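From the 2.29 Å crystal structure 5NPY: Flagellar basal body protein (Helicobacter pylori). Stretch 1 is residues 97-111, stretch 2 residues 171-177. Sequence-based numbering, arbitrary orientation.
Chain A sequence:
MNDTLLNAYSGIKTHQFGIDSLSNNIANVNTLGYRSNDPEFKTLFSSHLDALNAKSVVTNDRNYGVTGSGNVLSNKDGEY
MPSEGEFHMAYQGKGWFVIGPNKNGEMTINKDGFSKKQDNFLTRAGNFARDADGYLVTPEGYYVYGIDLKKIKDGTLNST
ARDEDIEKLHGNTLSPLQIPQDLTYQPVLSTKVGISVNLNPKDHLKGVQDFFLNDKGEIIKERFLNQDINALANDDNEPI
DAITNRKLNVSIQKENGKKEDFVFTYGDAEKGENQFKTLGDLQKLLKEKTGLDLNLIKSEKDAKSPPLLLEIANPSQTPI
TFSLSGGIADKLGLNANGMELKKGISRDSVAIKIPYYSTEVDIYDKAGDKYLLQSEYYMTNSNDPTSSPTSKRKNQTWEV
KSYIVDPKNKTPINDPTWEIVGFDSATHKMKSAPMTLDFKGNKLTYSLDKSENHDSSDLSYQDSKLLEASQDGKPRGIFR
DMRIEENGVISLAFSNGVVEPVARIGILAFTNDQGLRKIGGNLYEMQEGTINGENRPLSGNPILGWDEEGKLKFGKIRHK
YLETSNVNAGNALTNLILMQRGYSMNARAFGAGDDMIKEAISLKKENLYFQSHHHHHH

Stretch 1, residues 97-111: FVIGPNKNGEMTINK
Stretch 2 (171-177) GNTLSPL

Two extended segments pair antiparallel: strand 107-109 runs against strand 173-176, their axes 4.5 Å apart at closest approach and their N-to-C directions 156° apart. Residues 97-100 form a separate strand, followed by a type II turn from Asn102 to Gly105 (phi/psi -80/122 at Lys103, 101/14 at Asn104), closed by a weak bond from Gly105 N to Asn102 O (3.2 Å). In register, Met107 faces Leu174 as the hydrogen-bonded pair (CA-CA 5.0 Å): Met107 N donates to Leu174 O (2.7 Å) and Leu174 N to Met107 O (2.6 Å). Thr108 and Thr173 form the non-hydrogen-bonded pair (CA-CA 4.1 Å). Beyond it, Ile109 N donates to Asn172 O (2.8 Å), and the side chain of Asn172 (chi1 p, chi2 -25°) extends the ladder, ND2 reaching Ile109 O at 3.0 Å. On the face carrying both threonines (each chi1 m), Thr108 OG1 and Thr173 OG1 share a 3.0 Å hydrogen bond. The other face, with Met107 (chi1 t, chi2 t) and Leu174 (m, t), is apolar: Leu174 CD1 lies 4.2 Å from Met107 CE, 4.4 Å from Val98 CG2 and 4.5 Å from Ile109 CG1. At the turn, the C-gamma exo ring of Pro176 packs against backbone, CG 3.6 Å from Asn102 O and CD 3.1 Å from Gly105 O.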

ATOM      1  N   PHE A  97      31.689 -28.771   0.420  1.00 38.41           N
ATOM      2  CA  PHE A  97      31.615 -27.728  -0.589  1.00 40.87           C
ATOM      3  C   PHE A  97      31.792 -28.360  -1.962  1.00 41.58           C
ATOM      4  O   PHE A  97      32.384 -29.434  -2.098  1.00 43.97           O
ATOM      5  CB  PHE A  97      32.689 -26.659  -0.344  1.00 40.09           C
ATOM      6  CG  PHE A  97      32.460 -25.841   0.906  1.00 44.98           C
ATOM      7  CD1 PHE A  97      31.234 -25.245   1.147  1.00 40.36           C
ATOM      8  CD2 PHE A  97      33.467 -25.688   1.849  1.00 45.29           C
ATOM      9  CE1 PHE A  97      31.015 -24.502   2.291  1.00 45.92           C
ATOM     10  CE2 PHE A  97      33.254 -24.943   3.002  1.00 48.35           C
ATOM     11  CZ  PHE A  97      32.027 -24.353   3.225  1.00 50.95           C
ATOM     12  N   VAL A  98      31.258 -27.698  -2.985  1.00 46.80           N
ATOM     13  CA  VAL A  98      31.337 -28.179  -4.361  1.00 41.60           C
ATOM     14  C   VAL A  98      32.059 -27.146  -5.197  1.00 37.17           C
ATOM     15  O   VAL A  98      31.738 -25.954  -5.123  1.00 44.73           O
ATOM     16  CB  VAL A  98      29.955 -28.435  -4.969  1.00 42.36           C
ATOM     17  CG1 VAL A  98      30.112 -29.374  -6.135  1.00 40.36           C
ATOM     18  CG2 VAL A  98      28.991 -28.935  -3.913  1.00 39.93           C
ATOM     19  N   ILE A  99      33.018 -27.602  -6.000  1.00 35.40           N
ATOM     20  CA  ILE A  99      33.814 -26.733  -6.859  1.00 36.11           C
ATOM     21  C   ILE A  99      34.111 -27.444  -8.174  1.00 40.98           C
ATOM     22  O   ILE A  99      33.939 -28.656  -8.310  1.00 39.02           O
ATOM     23  CB  ILE A  99      35.136 -26.304  -6.204  1.00 36.97           C
ATOM     24  CG1 ILE A  99      36.055 -27.507  -6.081  1.00 38.25           C
ATOM     25  CG2 ILE A  99      34.892 -25.653  -4.842  1.00 38.18           C
ATOM     26  CD1 ILE A  99      37.352 -27.144  -5.467  1.00 47.07           C
ATOM     27  N   GLY A 100      34.595 -26.669  -9.139  1.00 44.87           N
ATOM     28  CA  GLY A 100      34.863 -27.172 -10.464  1.00 48.32           C
ATOM     29  C   GLY A 100      35.726 -26.215 -11.258  1.00 55.99           C
ATOM     30  O   GLY A 100      35.852 -25.033 -10.923  1.00 54.32           O
ATOM     31  N   PRO A 101      36.333 -26.713 -12.339  1.00 68.09           N
ATOM     32  CA  PRO A 101      37.311 -25.915 -13.096  1.00 70.96           C
ATOM     33  C   PRO A 101      36.753 -24.988 -14.170  1.00 67.39           C
ATOM     34  O   PRO A 101      37.543 -24.243 -14.770  1.00 58.16           O
ATOM     35  CB  PRO A 101      38.177 -27.005 -13.747  1.00 67.40           C
ATOM     36  CG  PRO A 101      37.215 -28.115 -13.998  1.00 66.24           C
ATOM     37  CD  PRO A 101      36.267 -28.107 -12.817  1.00 68.84           C
ATOM     38  N   ASN A 102      35.442 -24.993 -14.425  1.00 72.34           N
ATOM     39  CA  ASN A 102      34.864 -24.318 -15.583  1.00 84.87           C
ATOM     40  C   ASN A 102      33.858 -23.281 -15.104  1.00 91.50           C
ATOM     41  O   ASN A 102      32.835 -23.630 -14.505  1.00 89.71           O
ATOM     42  CB  ASN A 102      34.221 -25.343 -16.530  1.00 91.46           C
ATOM     43  CG  ASN A 102      33.383 -24.713 -17.646  1.00 99.40           C
ATOM     44  OD1 ASN A 102      33.041 -23.535 -17.624  1.00102.69           O
ATOM     45  ND2 ASN A 102      33.056 -25.526 -18.646  1.00104.29           N
ATOM     46  N   LYS A 103      34.153 -22.009 -15.372  1.00100.59           N
ATOM     47  CA  LYS A 103      33.191 -20.926 -15.202  1.00107.70           C
ATOM     48  C   LYS A 103      32.250 -20.907 -16.392  1.00114.23           C
ATOM     49  O   LYS A 103      32.707 -20.738 -17.527  1.00123.20           O
ATOM     50  CB  LYS A 103      33.915 -19.589 -15.072  1.00110.02           C
ATOM     51  CG  LYS A 103      33.155 -18.383 -15.564  1.00109.97           C
ATOM     52  CD  LYS A 103      34.109 -17.433 -16.273  1.00109.44           C
ATOM     53  CE  LYS A 103      34.813 -18.159 -17.412  1.00108.51           C
ATOM     54  NZ  LYS A 103      35.933 -17.391 -18.017  1.00109.49           N
ATOM     55  N   ASN A 104      30.948 -21.034 -16.103  1.00110.33           N
ATOM     56  CA  ASN A 104      29.807 -21.301 -16.986  1.00111.66           C
ATOM     57  C   ASN A 104      29.423 -22.775 -16.883  1.00 98.08           C
ATOM     58  O   ASN A 104      28.665 -23.291 -17.710  1.00 97.05           O
ATOM     59  CB  ASN A 104      29.997 -20.805 -18.441  1.00123.46           C
ATOM     60  CG  ASN A 104      30.960 -21.664 -19.296  1.00132.35           C
ATOM     61  OD1 ASN A 104      30.938 -22.896 -19.278  1.00135.60           O
ATOM     62  ND2 ASN A 104      31.817 -20.981 -20.052  1.00133.41           N
ATOM     63  N   GLY A 105      29.944 -23.467 -15.862  1.00 83.21           N
ATOM     64  CA  GLY A 105      29.591 -24.853 -15.638  1.00 60.88           C
ATOM     65  C   GLY A 105      28.305 -25.053 -14.850  1.00 51.79           C
ATOM     66  O   GLY A 105      27.736 -24.117 -14.302  1.00 58.17           O
ATOM     67  N   GLU A 106      27.814 -26.275 -14.768  1.00 51.37           N
ATOM     68  CA  GLU A 106      26.615 -26.613 -14.009  1.00 55.60           C
ATOM     69  C   GLU A 106      26.490 -28.082 -13.567  1.00 52.82           C
ATOM     70  O   GLU A 106      26.946 -28.959 -14.214  1.00 55.37           O
ATOM     71  CB  GLU A 106      25.353 -26.160 -14.742  1.00 64.35           C
ATOM     72  CG  GLU A 106      24.942 -27.023 -15.915  1.00 73.28           C
ATOM     73  CD  GLU A 106      23.662 -26.563 -16.575  1.00 72.49           C
ATOM     74  OE1 GLU A 106      23.562 -25.390 -16.938  1.00 68.89           O
ATOM     75  OE2 GLU A 106      22.764 -27.387 -16.732  1.00 69.72           O
ATOM     76  N   MET A 107      25.824 -28.338 -12.461  1.00 49.63           N
ATOM     77  CA  MET A 107      25.648 -29.693 -11.974  1.00 50.98           C
ATOM     78  C   MET A 107      24.233 -29.800 -11.442  1.00 47.18           C
ATOM     79  O   MET A 107      23.780 -28.943 -10.717  1.00 46.84           O
ATOM     80  CB  MET A 107      26.669 -30.000 -10.871  1.00 53.05           C
ATOM     81  CG  MET A 107      26.719 -31.440 -10.378  1.00 61.71           C
ATOM     82  SD  MET A 107      27.822 -31.778  -8.975  1.00 69.92           S
ATOM     83  CE  MET A 107      28.212 -30.151  -8.448  1.00 53.60           C
ATOM     84  N   THR A 108      23.542 -30.854 -11.812  1.00 34.87           N
ATOM     85  CA  THR A 108      22.195 -31.050 -11.402  1.00 33.84           C
ATOM     86  C   THR A 108      22.161 -32.272 -10.558  1.00 39.76           C
ATOM     87  O   THR A 108      22.722 -33.257 -10.919  1.00 54.07           O
ATOM     88  CB  THR A 108      21.294 -31.262 -12.608  1.00 37.54           C
ATOM     89  OG1 THR A 108      21.320 -30.111 -13.431  1.00 45.80           O
ATOM     90  CG2 THR A 108      19.900 -31.498 -12.191  1.00 36.99           C
ATOM     91  N   ILE A 109      21.497 -32.204  -9.426  1.00 31.76           N
ATOM     92  CA  ILE A 109      21.436 -33.321  -8.527  1.00 42.00           C
ATOM     93  C   ILE A 109      20.032 -33.834  -8.391  1.00 47.33           C
ATOM     94  O   ILE A 109      19.183 -33.150  -7.910  1.00 49.36           O
ATOM     95  CB  ILE A 109      21.890 -32.927  -7.116  1.00 39.13           C
ATOM     96  CG1 ILE A 109      23.061 -31.971  -7.128  1.00 38.04           C
ATOM     97  CG2 ILE A 109      22.231 -34.143  -6.314  1.00 43.01           C
ATOM     98  CD1 ILE A 109      24.351 -32.582  -7.551  1.00 45.81           C
ATOM     99  N   ASN A 110      19.807 -35.073  -8.764  1.00 50.39           N
ATOM    100  CA  ASN A 110      18.494 -35.652  -8.662  1.00 54.70           C
ATOM    101  C   ASN A 110      18.481 -36.740  -7.623  1.00 61.72           C
ATOM    102  O   ASN A 110      19.501 -37.129  -7.137  1.00 63.25           O
ATOM    103  CB  ASN A 110      18.083 -36.196 -10.006  1.00 57.56           C
ATOM    104  CG  ASN A 110      17.884 -35.114 -11.021  1.00 55.54           C
ATOM    105  OD1 ASN A 110      18.681 -34.928 -11.901  1.00 49.06           O
ATOM    106  ND2 ASN A 110      16.802 -34.400 -10.891  1.00 61.11           N
ATOM    107  N   LYS A 111      17.316 -37.243  -7.276  1.00 72.02           N
ATOM    108  CA  LYS A 111      17.232 -38.271  -6.260  1.00 72.94           C
ATOM    109  C   LYS A 111      17.935 -39.558  -6.643  1.00 83.83           C
ATOM    110  O   LYS A 111      18.497 -40.207  -5.797  1.00 89.37           O
ATOM    111  CB  LYS A 111      15.802 -38.540  -5.861  1.00 70.68           C
ATOM    112  CG  LYS A 111      14.937 -39.012  -6.991  1.00 80.31           C
ATOM    113  CD  LYS A 111      14.111 -40.215  -6.593  1.00 83.97           C
ATOM    114  CE  LYS A 111      12.885 -40.367  -7.476  1.00 82.97           C
ATOM    115  NZ  LYS A 111      13.186 -41.073  -8.745  1.00 80.32           N
ATOM    116  N   GLY A 171      16.279 -25.381  -5.257  1.00 50.38           N
ATOM    117  CA  GLY A 171      16.506 -26.062  -6.520  1.00 47.74           C
ATOM    118  C   GLY A 171      17.671 -27.031  -6.513  1.00 46.37           C
ATOM    119  O   GLY A 171      18.352 -27.189  -5.496  1.00 52.94           O
ATOM    120  N   ASN A 172      17.924 -27.682  -7.648  1.00 35.67           N
ATOM    121  CA  ASN A 172      18.864 -28.795  -7.695  1.00 39.43           C
ATOM    122  C   ASN A 172      19.960 -28.623  -8.739  1.00 37.85           C
ATOM    123  O   ASN A 172      20.680 -29.585  -9.018  1.00 35.69           O
ATOM    124  CB  ASN A 172      18.125 -30.110  -7.964  1.00 35.30           C
ATOM    125  CG  ASN A 172      17.702 -30.254  -9.420  1.00 47.08           C
ATOM    126  OD1 ASN A 172      17.518 -29.264 -10.140  1.00 51.26           O
ATOM    127  ND2 ASN A 172      17.547 -31.498  -9.864  1.00 57.38           N
ATOM    128  N   THR A 173      20.101 -27.448  -9.337  1.00 44.16           N
ATOM    129  CA  THR A 173      21.131 -27.209 -10.343  1.00 49.01           C
ATOM    130  C   THR A 173      22.120 -26.179  -9.816  1.00 49.55           C
ATOM    131  O   THR A 173      21.748 -25.027  -9.566  1.00 53.93           O
ATOM    132  CB  THR A 173      20.516 -26.749 -11.661  1.00 45.56           C
ATOM    133  OG1 THR A 173      19.777 -27.834 -12.238  1.00 58.10           O
ATOM    134  CG2 THR A 173      21.601 -26.289 -12.627  1.00 38.09           C
ATOM    135  N   LEU A 174      23.376 -26.596  -9.662  1.00 50.63           N
ATOM    136  CA  LEU A 174      24.431 -25.773  -9.090  1.00 45.80           C
ATOM    137  C   LEU A 174      25.344 -25.254 -10.190  1.00 41.83           C
ATOM    138  O   LEU A 174      25.622 -25.965 -11.160  1.00 41.11           O
ATOM    139  CB  LEU A 174      25.246 -26.578  -8.075  1.00 39.63           C
ATOM    140  CG  LEU A 174      24.392 -27.357  -7.075  1.00 42.59           C
ATOM    141  CD1 LEU A 174      25.270 -28.199  -6.136  1.00 39.11           C
ATOM    142  CD2 LEU A 174      23.470 -26.411  -6.285  1.00 28.01           C
ATOM    143  N   SER A 175      25.825 -24.025 -10.027  1.00 32.23           N
ATOM    144  CA  SER A 175      26.716 -23.413 -11.004  1.00 37.36           C
ATOM    145  C   SER A 175      27.671 -22.489 -10.260  1.00 43.00           C
ATOM    146  O   SER A 175      27.526 -22.277  -9.049  1.00 45.61           O
ATOM    147  CB  SER A 175      25.919 -22.660 -12.083  1.00 39.21           C
ATOM    148  OG  SER A 175      25.395 -21.433 -11.608  1.00 44.10           O
ATOM    149  N   PRO A 176      28.683 -21.945 -10.948  1.00 43.31           N
ATOM    150  CA  PRO A 176      29.589 -21.003 -10.284  1.00 38.03           C
ATOM    151  C   PRO A 176      28.867 -19.746  -9.834  1.00 47.92           C
ATOM    152  O   PRO A 176      28.044 -19.188 -10.564  1.00 53.05           O
ATOM    153  CB  PRO A 176      30.623 -20.689 -11.368  1.00 40.98           C
ATOM    154  CG  PRO A 176      30.650 -21.900 -12.189  1.00 47.60           C
ATOM    155  CD  PRO A 176      29.217 -22.338 -12.264  1.00 49.07           C
ATOM    156  N   LEU A 177      29.184 -19.304  -8.619  1.00 46.35           N
ATOM    157  CA  LEU A 177      28.610 -18.086  -8.059  1.00 48.27           C
ATOM    158  C   LEU A 177      29.449 -16.878  -8.453  1.00 52.40           C
ATOM    159  O   LEU A 177      30.681 -16.915  -8.387  1.00 57.19           O
ATOM    160  CB  LEU A 177      28.519 -18.190  -6.536  1.00 41.06           C
ATOM    161  CG  LEU A 177      27.743 -19.423  -6.085  1.00 44.47           C
ATOM    162  CD1 LEU A 177      27.481 -19.379  -4.580  1.00 48.49           C
ATOM    163  CD2 LEU A 177      26.432 -19.576  -6.879  1.00 40.27           C
TER